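Long-range contacts in LPXTG cell wall surface protein (Streptococcus gordonii, PDB 4IGB), which is a peptidoglycan-anchored streptococcal surface protein whose N-terminal N1 and N2 domains, the part present here, probably serve in adhesion: residues Lys191-Pro196 against Tyr286-Asp291; Tyr212-Gln217 against Ser268-Tyr273; Asp219-Leu224 against Arg263-Ser268. All blocks are in the same frame, centred on the assembly; numbering follows the deposited sequence.

Contact 1 of 3, residues Lys191-Pro196 against Tyr286-Asp291; sequences KLVMKP and YIEKID. With SO4 (sulfate ion), chain J.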
loop_
_atom_site.group_PDB
_atom_site.type_symbol
_atom_site.label_atom_id
_atom_site.label_comp_id
_atom_site.label_asym_id
_atom_site.label_seq_id
_atom_site.Cartn_x
_atom_site.Cartn_y
_atom_site.Cartn_z
ATOM N N LYS B 191 -2.678 -5.320 1.214
ATOM C CA LYS B 191 -2.375 -4.376 2.286
ATOM C C LYS B 191 -1.602 -3.191 1.728
ATOM O O LYS B 191 -0.431 -3.304 1.345
ATOM C CB LYS B 191 -1.608 -5.067 3.422
ATOM C CG LYS B 191 -2.380 -6.239 4.042
ATOM C CD LYS B 191 -3.738 -5.820 4.599
ATOM C CE LYS B 191 -4.572 -7.060 4.912
ATOM N NZ LYS B 191 -5.991 -6.732 5.240
ATOM N N LEU B 192 -2.265 -2.045 1.685
ATOM C CA LEU B 192 -1.685 -0.883 1.045
ATOM C C LEU B 192 -0.383 -0.500 1.718
ATOM O O LEU B 192 -0.321 -0.398 2.926
ATOM C CB LEU B 192 -2.639 0.303 1.124
ATOM C CG LEU B 192 -2.038 1.584 0.569
ATOM C CD1 LEU B 192 -1.740 1.437 -0.928
ATOM C CD2 LEU B 192 -2.975 2.773 0.838
ATOM N N VAL B 193 0.645 -0.254 0.921
ATOM C CA VAL B 193 1.893 0.278 1.447
ATOM C C VAL B 193 2.163 1.677 0.914
ATOM O O VAL B 193 1.929 1.973 -0.265
ATOM C CB VAL B 193 3.086 -0.648 1.132
ATOM C CG1 VAL B 193 4.418 0.036 1.458
ATOM C CG2 VAL B 193 2.934 -1.954 1.885
ATOM N N MET B 194 2.623 2.548 1.800
ATOM C CA MET B 194 3.074 3.869 1.400
ATOM C C MET B 194 4.518 4.074 1.842
ATOM O O MET B 194 4.947 3.534 2.865
ATOM C CB MET B 194 2.176 4.951 1.975
ATOM C CG MET B 194 0.796 5.024 1.292
ATOM S SD MET B 194 -0.124 6.534 1.684
ATOM C CE MET B 194 0.765 7.733 0.688
ATOM N N LYS B 195 5.266 4.847 1.071
ATOM C CA LYS B 195 6.665 5.092 1.401
ATOM C C LYS B 195 7.023 6.566 1.210
ATOM O O LYS B 195 7.582 6.946 0.189
ATOM C CB LYS B 195 7.569 4.197 0.554
ATOM C CG LYS B 195 9.065 4.368 0.848
ATOM C CD LYS B 195 9.908 3.438 -0.011
ATOM C CE LYS B 195 9.783 3.756 -1.481
ATOM N NZ LYS B 195 10.249 5.120 -1.772
ATOM N N PRO B 196 6.691 7.406 2.194
ATOM C CA PRO B 196 7.031 8.827 2.069
ATOM C C PRO B 196 8.549 8.959 2.025
ATOM O O PRO B 196 9.225 8.241 2.762
ATOM C CB PRO B 196 6.536 9.434 3.384
ATOM C CG PRO B 196 5.739 8.381 4.065
ATOM C CD PRO B 196 6.184 7.061 3.531
ATOM N N TYR B 286 1.916 1.273 -3.141
ATOM C CA TYR B 286 2.628 0.014 -3.286
ATOM C C TYR B 286 1.889 -1.141 -2.617
ATOM O O TYR B 286 0.959 -0.938 -1.823
ATOM C CB TYR B 286 4.002 0.111 -2.636
ATOM C CG TYR B 286 4.846 1.309 -3.016
ATOM C CD1 TYR B 286 5.904 1.180 -3.915
ATOM C CD2 TYR B 286 4.618 2.559 -2.450
ATOM C CE1 TYR B 286 6.692 2.272 -4.259
ATOM C CE2 TYR B 286 5.415 3.659 -2.784
ATOM C CZ TYR B 286 6.442 3.504 -3.693
ATOM O OH TYR B 286 7.224 4.590 -4.021
ATOM N N ILE B 287 2.323 -2.351 -2.945
ATOM C CA ILE B 287 2.094 -3.507 -2.102
ATOM C C ILE B 287 3.367 -4.331 -2.083
ATOM O O ILE B 287 4.213 -4.236 -2.988
ATOM C CB ILE B 287 0.952 -4.425 -2.607
ATOM C CG1 ILE B 287 1.250 -4.918 -4.025
ATOM C CG2 ILE B 287 -0.397 -3.725 -2.528
ATOM C CD1 ILE B 287 0.315 -6.029 -4.494
ATOM N N GLU B 288 3.494 -5.151 -1.052
ATOM C CA GLU B 288 4.607 -6.079 -0.963
ATOM C C GLU B 288 4.371 -7.237 -1.917
ATOM O O GLU B 288 3.253 -7.436 -2.388
ATOM C CB GLU B 288 4.774 -6.538 0.483
ATOM C CG GLU B 288 5.122 -5.366 1.396
ATOM C CD GLU B 288 4.751 -5.603 2.849
ATOM O OE1 GLU B 288 5.662 -5.978 3.616
ATOM O OE2 GLU B 288 3.554 -5.412 3.222
ATOM N N LYS B 289 5.429 -7.984 -2.217
ATOM C CA LYS B 289 5.381 -9.039 -3.235
ATOM C C LYS B 289 5.342 -10.439 -2.660
ATOM O O LYS B 289 6.215 -10.820 -1.884
ATOM C CB LYS B 289 6.614 -8.960 -4.145
ATOM C CG LYS B 289 6.487 -8.045 -5.346
ATOM C CD LYS B 289 7.650 -8.268 -6.315
ATOM C CE LYS B 289 7.772 -7.118 -7.300
ATOM N NZ LYS B 289 9.020 -7.213 -8.122
ATOM N N ILE B 290 4.337 -11.213 -3.047
ATOM C CA ILE B 290 4.380 -12.655 -2.816
ATOM C C ILE B 290 4.300 -13.270 -4.194
ATOM O O ILE B 290 3.221 -13.540 -4.710
ATOM C CB ILE B 290 3.240 -13.173 -1.887
ATOM C CG1 ILE B 290 3.416 -12.629 -0.467
ATOM C CG2 ILE B 290 3.235 -14.713 -1.828
ATOM C CD1 ILE B 290 2.264 -12.966 0.476
ATOM N N ASP B 291 5.463 -13.460 -4.801
ATOM C CA ASP B 291 5.532 -13.791 -6.211
ATOM C C ASP B 291 6.770 -14.645 -6.470
ATOM O O ASP B 291 7.891 -14.214 -6.214
ATOM C CB ASP B 291 5.559 -12.496 -7.026
ATOM C CG ASP B 291 5.935 -12.713 -8.485
ATOM O OD1 ASP B 291 5.741 -13.831 -9.005
ATOM O OD2 ASP B 291 6.425 -11.750 -9.121
HETATM S S SO4 J . 10.347 3.942 -5.738
HETATM O O1 SO4 J . 11.505 4.244 -4.901
HETATM O O2 SO4 J . 9.217 4.748 -5.309
HETATM O O3 SO4 J . 10.031 2.520 -5.614
HETATM O O4 SO4 J . 10.641 4.280 -7.132
HETATM O O HOH W 1 1.595 -5.284 1.151
HETATM O O HOH W 2 6.538 6.920 -2.820
#

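Contact 2 of 3, residues Tyr212-Gln217 against Ser268-Tyr273; sequences YVKNYQ and SMNFGY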
loop_
_atom_site.group_PDB
_atom_site.type_symbol
_atom_site.label_atom_id
_atom_site.label_comp_id
_atom_site.label_asym_id
_atom_site.label_seq_id
_atom_site.Cartn_x
_atom_site.Cartn_y
_atom_site.Cartn_z
ATOM N N TYR B 212 1.676 12.644 7.766
ATOM C CA TYR B 212 1.018 12.007 8.889
ATOM C C TYR B 212 0.013 10.940 8.502
ATOM O O TYR B 212 -0.460 10.900 7.379
ATOM C CB TYR B 212 0.387 13.036 9.814
ATOM C CG TYR B 212 -0.718 13.891 9.230
ATOM C CD1 TYR B 212 -0.456 15.176 8.761
ATOM C CD2 TYR B 212 -2.035 13.437 9.205
ATOM C CE1 TYR B 212 -1.469 15.969 8.261
ATOM C CE2 TYR B 212 -3.051 14.225 8.725
ATOM C CZ TYR B 212 -2.768 15.486 8.251
ATOM O OH TYR B 212 -3.791 16.270 7.761
ATOM N N VAL B 213 -0.285 10.067 9.449
ATOM C CA VAL B 213 -1.299 9.051 9.272
ATOM C C VAL B 213 -2.283 9.216 10.408
ATOM O O VAL B 213 -1.905 9.144 11.573
ATOM C CB VAL B 213 -0.692 7.655 9.339
ATOM C CG1 VAL B 213 -1.777 6.583 9.245
ATOM C CG2 VAL B 213 0.364 7.488 8.244
ATOM N N LYS B 214 -3.536 9.476 10.065
ATOM C CA LYS B 214 -4.607 9.555 11.053
ATOM C C LYS B 214 -4.925 8.165 11.602
ATOM O O LYS B 214 -4.805 7.180 10.881
ATOM C CB LYS B 214 -5.853 10.187 10.422
ATOM C CG LYS B 214 -5.722 11.711 10.257
ATOM C CD LYS B 214 -6.748 12.266 9.294
ATOM C CE LYS B 214 -8.196 12.064 9.770
ATOM N NZ LYS B 214 -9.142 12.352 8.621
ATOM N N ASN B 215 -5.293 8.079 12.882
ATOM C CA ASN B 215 -5.653 6.793 13.472
ATOM C C ASN B 215 -4.509 5.781 13.279
ATOM O O ASN B 215 -4.715 4.581 13.070
ATOM C CB ASN B 215 -6.948 6.309 12.818
ATOM C CG ASN B 215 -7.770 5.413 13.712
ATOM O OD1 ASN B 215 -8.599 4.631 13.224
ATOM N ND2 ASN B 215 -7.561 5.517 15.021
ATOM N N TYR B 216 -3.294 6.295 13.362
ATOM C CA TYR B 216 -2.089 5.528 13.041
ATOM C C TYR B 216 -2.015 4.131 13.658
ATOM O O TYR B 216 -1.896 3.143 12.935
ATOM C CB TYR B 216 -0.862 6.359 13.423
ATOM C CG TYR B 216 0.464 5.639 13.385
ATOM C CD1 TYR B 216 0.881 4.957 12.246
ATOM C CD2 TYR B 216 1.333 5.696 14.474
ATOM C CE1 TYR B 216 2.114 4.319 12.205
ATOM C CE2 TYR B 216 2.569 5.068 14.442
ATOM C CZ TYR B 216 2.957 4.384 13.306
ATOM O OH TYR B 216 4.186 3.768 13.270
ATOM N N GLN B 217 -2.085 4.049 14.990
ATOM C CA GLN B 217 -1.881 2.786 15.687
ATOM C C GLN B 217 -3.047 1.823 15.456
ATOM O O GLN B 217 -2.885 0.603 15.549
ATOM C CB GLN B 217 -1.654 3.010 17.197
ATOM C CG GLN B 217 -0.372 3.757 17.558
ATOM C CD GLN B 217 -0.597 5.260 17.781
ATOM O OE1 GLN B 217 -1.484 5.869 17.178
ATOM N NE2 GLN B 217 0.200 5.852 18.667
ATOM N N SER B 268 -6.557 0.336 2.573
ATOM C CA SER B 268 -6.559 1.797 2.564
ATOM C C SER B 268 -5.701 2.450 3.637
ATOM O O SER B 268 -5.266 1.819 4.608
ATOM C CB SER B 268 -7.988 2.338 2.691
ATOM O OG SER B 268 -8.505 1.991 3.946
ATOM N N MET B 269 -5.506 3.747 3.476
ATOM C CA MET B 269 -4.780 4.531 4.458
ATOM C C MET B 269 -5.263 5.969 4.378
ATOM O O MET B 269 -5.371 6.532 3.285
ATOM C CB MET B 269 -3.267 4.463 4.187
ATOM C CG MET B 269 -2.393 4.931 5.349
ATOM S SD MET B 269 -0.615 4.555 5.158
ATOM C CE MET B 269 -0.624 2.826 4.721
ATOM N N ASN B 270 -5.575 6.551 5.533
ATOM C CA ASN B 270 -5.917 7.969 5.600
ATOM C C ASN B 270 -4.679 8.710 6.081
ATOM O O ASN B 270 -4.371 8.718 7.269
ATOM C CB ASN B 270 -7.113 8.184 6.535
ATOM C CG ASN B 270 -7.503 9.653 6.693
ATOM O OD1 ASN B 270 -8.278 10.040 7.576
ATOM N ND2 ASN B 270 -6.949 10.480 5.828
ATOM N N PHE B 271 -3.942 9.288 5.143
ATOM C CA PHE B 271 -2.717 10.017 5.458
ATOM C C PHE B 271 -2.936 11.501 5.285
ATOM O O PHE B 271 -4.017 11.951 4.906
ATOM C CB PHE B 271 -1.548 9.555 4.573
ATOM C CG PHE B 271 -1.721 9.888 3.104
ATOM C CD1 PHE B 271 -2.497 9.085 2.283
ATOM C CD2 PHE B 271 -1.107 11.010 2.548
ATOM C CE1 PHE B 271 -2.653 9.388 0.926
ATOM C CE2 PHE B 271 -1.255 11.314 1.198
ATOM C CZ PHE B 271 -2.025 10.502 0.386
ATOM N N GLY B 272 -1.902 12.272 5.579
ATOM C CA GLY B 272 -1.981 13.705 5.448
ATOM C C GLY B 272 -0.591 14.208 5.124
ATOM O O GLY B 272 0.392 13.476 5.257
ATOM N N TYR B 273 -0.515 15.448 4.672
ATOM C CA TYR B 273 0.752 16.079 4.368
ATOM C C TYR B 273 0.584 17.546 4.648
ATOM O O TYR B 273 -0.428 18.139 4.257
ATOM C CB TYR B 273 1.099 15.896 2.892
ATOM C CG TYR B 273 2.368 16.621 2.459
ATOM C CD1 TYR B 273 3.623 16.057 2.673
ATOM C CD2 TYR B 273 2.305 17.861 1.826
ATOM C CE1 TYR B 273 4.787 16.715 2.280
ATOM C CE2 TYR B 273 3.465 18.523 1.419
ATOM C CZ TYR B 273 4.700 17.948 1.657
ATOM O OH TYR B 273 5.847 18.596 1.256
HETATM O O HOH W 3 -5.238 5.608 8.119
#

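Contact 3 of 3, residues Asp219-Leu224 against Arg263-Ser268; sequences DVNLRL and RSNSNS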
loop_
_atom_site.group_PDB
_atom_site.type_symbol
_atom_site.label_atom_id
_atom_site.label_comp_id
_atom_site.label_asym_id
_atom_site.label_seq_id
_atom_site.Cartn_x
_atom_site.Cartn_y
_atom_site.Cartn_z
ATOM N N ASP B 219 -4.657 1.765 12.477
ATOM C CA ASP B 219 -4.783 1.532 11.024
ATOM C C ASP B 219 -3.556 0.930 10.350
ATOM O O ASP B 219 -3.637 0.440 9.219
ATOM C CB ASP B 219 -5.137 2.828 10.295
ATOM C CG ASP B 219 -6.585 3.247 10.505
ATOM O OD1 ASP B 219 -7.331 2.501 11.157
ATOM O OD2 ASP B 219 -6.967 4.326 10.011
ATOM N N VAL B 220 -2.414 0.999 11.029
ATOM C CA VAL B 220 -1.176 0.524 10.442
ATOM C C VAL B 220 -0.686 -0.745 11.140
ATOM O O VAL B 220 -0.687 -0.841 12.382
ATOM C CB VAL B 220 -0.098 1.644 10.429
ATOM C CG1 VAL B 220 1.245 1.106 10.006
ATOM C CG2 VAL B 220 -0.530 2.742 9.491
ATOM N N ASN B 221 -0.287 -1.712 10.323
ATOM C CA ASN B 221 0.235 -2.983 10.800
ATOM C C ASN B 221 1.744 -2.930 11.034
ATOM O O ASN B 221 2.232 -3.436 12.043
ATOM C CB ASN B 221 -0.089 -4.096 9.801
ATOM C CG ASN B 221 0.462 -5.458 10.237
ATOM O OD1 ASN B 221 1.556 -5.840 9.849
ATOM N ND2 ASN B 221 -0.291 -6.177 11.043
ATOM N N LEU B 222 2.479 -2.301 10.119
ATOM C CA LEU B 222 3.939 -2.276 10.228
ATOM C C LEU B 222 4.558 -0.970 9.745
ATOM O O LEU B 222 4.272 -0.494 8.633
ATOM C CB LEU B 222 4.534 -3.476 9.481
ATOM C CG LEU B 222 6.058 -3.654 9.369
ATOM C CD1 LEU B 222 6.718 -3.514 10.711
ATOM C CD2 LEU B 222 6.396 -5.017 8.795
ATOM N N ARG B 223 5.411 -0.388 10.581
ATOM C CA ARG B 223 6.144 0.813 10.205
ATOM C C ARG B 223 7.644 0.558 10.211
ATOM O O ARG B 223 8.238 0.267 11.255
ATOM C CB ARG B 223 5.826 1.982 11.132
ATOM C CG ARG B 223 6.540 3.266 10.728
ATOM C CD ARG B 223 7.300 3.881 11.889
ATOM N NE ARG B 223 8.443 3.068 12.289
ATOM C CZ ARG B 223 9.234 3.356 13.319
ATOM N NH1 ARG B 223 9.000 4.430 14.059
ATOM N NH2 ARG B 223 10.261 2.570 13.608
ATOM N N LEU B 224 8.259 0.657 9.042
ATOM C CA LEU B 224 9.682 0.392 8.941
ATOM C C LEU B 224 10.475 1.683 8.806
ATOM O O LEU B 224 10.124 2.543 8.013
ATOM C CB LEU B 224 9.977 -0.510 7.746
ATOM C CG LEU B 224 11.480 -0.638 7.452
ATOM C CD1 LEU B 224 12.130 -1.566 8.470
ATOM C CD2 LEU B 224 11.726 -1.138 6.040
ATOM N N ARG B 263 2.985 -0.303 6.167
ATOM C CA ARG B 263 2.055 -1.309 5.675
ATOM C C ARG B 263 0.755 -1.199 6.465
ATOM O O ARG B 263 0.752 -1.358 7.680
ATOM C CB ARG B 263 2.639 -2.713 5.822
ATOM C CG ARG B 263 1.616 -3.836 5.552
ATOM C CD ARG B 263 1.977 -5.104 6.289
ATOM N NE ARG B 263 3.218 -5.725 5.816
ATOM C CZ ARG B 263 3.874 -6.651 6.513
ATOM N NH1 ARG B 263 3.410 -7.027 7.705
ATOM N NH2 ARG B 263 4.983 -7.200 6.029
ATOM N N SER B 264 -0.334 -0.876 5.776
ATOM C CA SER B 264 -1.644 -0.735 6.415
ATOM C C SER B 264 -2.207 -2.052 6.957
ATOM O O SER B 264 -1.799 -3.132 6.551
ATOM C CB SER B 264 -2.659 -0.110 5.443
ATOM O OG SER B 264 -3.958 -0.050 6.026
ATOM N N ASN B 265 -3.150 -1.947 7.887
ATOM C CA ASN B 265 -3.986 -3.083 8.257
ATOM C C ASN B 265 -4.957 -3.477 7.144
ATOM O O ASN B 265 -5.524 -4.576 7.173
ATOM C CB ASN B 265 -4.808 -2.756 9.517
ATOM C CG ASN B 265 -3.978 -2.788 10.774
ATOM O OD1 ASN B 265 -2.974 -3.494 10.836
ATOM N ND2 ASN B 265 -4.391 -2.026 11.788
ATOM N N SER B 266 -5.186 -2.575 6.187
ATOM C CA SER B 266 -6.233 -2.806 5.180
ATOM C C SER B 266 -5.766 -2.415 3.791
ATOM O O SER B 266 -4.570 -2.189 3.561
ATOM C CB SER B 266 -7.505 -2.017 5.520
ATOM O OG SER B 266 -7.286 -0.617 5.389
ATOM N N ASN B 267 -6.713 -2.318 2.868
ATOM C CA ASN B 267 -6.398 -1.864 1.519
ATOM C C ASN B 267 -6.433 -0.330 1.430
ATOM O O ASN B 267 -6.359 0.244 0.346
ATOM C CB ASN B 267 -7.368 -2.482 0.515
ATOM C CG ASN B 267 -8.834 -2.112 0.809
ATOM O OD1 ASN B 267 -9.232 -1.997 1.963
ATOM N ND2 ASN B 267 -9.621 -1.917 -0.235
ATOM N N SER B 268 -6.557 0.336 2.573
ATOM C CA SER B 268 -6.559 1.797 2.564
ATOM C C SER B 268 -5.701 2.450 3.637
ATOM O O SER B 268 -5.266 1.819 4.608
ATOM C CB SER B 268 -7.988 2.338 2.691
ATOM O OG SER B 268 -8.505 1.991 3.946
HETATM O O HOH W 4 -6.199 0.436 7.873
HETATM O O HOH W 5 -7.704 3.167 7.015
HETATM O O HOH W 6 -2.621 -1.809 14.075
HETATM O O HOH W 7 -2.378 -5.158 12.768
#

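Contact 1 of 3, residues Lys191-Pro196 against Tyr286-Asp291
The ring of Tyr286 meets Lys191-Pro196 at its edge: the carbonyl oxygen of Val193 lies near the ring plane, with O at 3.5 Å from Tyr286 CD2. A sulfate oxygen and a water sit in the same plane at the phenol end. Lys195 comes in obliquely, neither squarely over the face nor at the edge, its CB 4.0 Å from Tyr286 CE2. Its chain leaves the backbone extended and then bends at chi3 (64°), which brings CE to 3.7 Å from Tyr286 OH; a further bend at chi4 places NZ. Lys195 NZ bonds to Asn255 and only weakly to the sulfate, probably a guest from the crystallisation liquor; the approach of Tyr286 OH to that ion is suspiciously short and its detail doubtful. One water joins the hydroxyl to the backbone O of Lys195.

Val193 and Tyr286 form a single antiparallel hydrogen-bonded bridge. Val193 N donates to Tyr286 O at 2.8 Å, and Tyr286 N returns a bond to Val193 O at 3.0 Å. Beside this bridge Val193 CB packs on Tyr286 CB (4.0 Å), and Val193 CG2 reaches the carboxylate end of Glu288. A second water, held by Lys191 O, Glu288 N and Glu288 OE2, extends the pairing past the bridge; Glu288 OE2 also forms a salt bridge with Arg263.

The bridge thus joins strand 280-287 to the short strand 193-194, whose other neighbour is strand 261-264. Leu192 and Met194 turn to Met269 of strand 268-274, while Lys191, Glu288 and Ile290 touch Leu420 of the N2 domain.

Contact 2 of 3, residues Tyr212-Gln217 against Ser268-Tyr273
Tyr212 lays its ring flat over the backbone of Gly272, the residue it pairs with across the strands. Gly272 CA stands over the centre of the ring, 3.5 Å from the centroid and 14° off the normal, a CH-pi contact in which the bare CA of the glycine lets the ring lie this close. The ring reaches this place because CG lies between the backbone N and the carbonyl carbon (chi1 63°), which folds it back across the neighbouring strand. Two backbone bonds lock the pair, Tyr212 N to Gly272 O at 2.9 Å and Gly272 N to Tyr212 O at 2.7 Å. The hydroxyl is bonded to Asp173, and Arg239 makes a cation-pi contact with the ring.

Asn270 and Lys214 meet beyond the next, non-hydrogen-bonded pair, Val213 with Phe271. Lys214 N donates to Asn270 O (3.0 Å), and the two side chains then cross obliquely. A bend at chi3 (63°) brings CE of the lysine alongside the amide oxygen, and NZ approaches Asn270 OD1 in the carbonyl plane on a lone pair, at 2.7 Å. The methylenes follow closely, with Lys214 CD 3.2 Å from Asn270 OD1. Both groups converge on Asp175: Lys214 NZ makes a salt bridge with it, and Asn270 ND2 donates to it and to Val176 O. A water accepts from Asn270 N and lies near Lys214 O, 3.2 Å away, where the strand enters a type II turn, Val213-Tyr216.

Strands 210-214 and 268-274 are antiparallel neighbours in a large sheet, flanked by 239-243 beside the former and 170-182 beside the latter; helix 216-219 follows the turn.

Contact 3 of 3, residues Asp219-Leu224 against Arg263-Ser268
Backbone bonds between Asn221, Leu222 and Arg263 define a classic beta bulge. Asn221 N and Leu222 N both donate to Arg263 O, at 2.9 and 3.1 Å, so one carbonyl is gripped by two successive amides, and Arg263 N returns a bond to Leu222 O. On the other side of the Val220-Ser264 pair, Asn265 N gives a nearly straight bond to Asp219 O (2.8 Å, 176°).

Among side chains, Asn221 and Arg263 lie side by side and point the same way, their planes 27° apart. Asn221 CG is anti to the backbone N (chi1 179°), and the amide is turned to put OD1 near the guanidinium plane, where Arg263 NH1 donates to it at 3.1 Å. NH1 also forms a salt bridge with Asp418, and NE one with Glu288. Van der Waals packing comes from Leu222, whose CD2 rests over one guanidinium face, offset toward the rim, 3.8 Å from Arg263 CZ.

Within 263-268, Ser264 OG accepts from Ser266 N (2.8 Å), an ST turn, and donates to Ser268 O, so one hydroxyl bridges the bend after the strand.

Two waters bridge the segments: one links Val220 O to Asn265 ND2, another Asn221 ND2 to Asn265 OD1.

Strand 220-226, which follows helix 216-219, runs between 14-19 and 261-264; strand 261-264 pairs on its other edge with 193-194, while Asn419 of the N2 domain touches Asn221 and Arg263.

Overall arrangement
From the N terminus, the chain enters contact 1 at 191-196, contact 2 at 212-217 and contact 3 at 219-224, then returns through them in reverse order. Contact 3 therefore closes the innermost loop, contact 2 encloses it, and contact 1 encloses both; none cross, although contacts 2 and 3 share Ser268. Contacts 1 and 3 meet through strands 193-194 and 261-264, neighbours in the five-stranded mixed sheet, while contact 2 belongs to the eight-stranded antiparallel sheet. Met194 and Leu192 pack against Met269 and Phe271 to join the two sheets. Strand 280-287 brings in a third, six-stranded sheet, and its end leads on to the N2 domain.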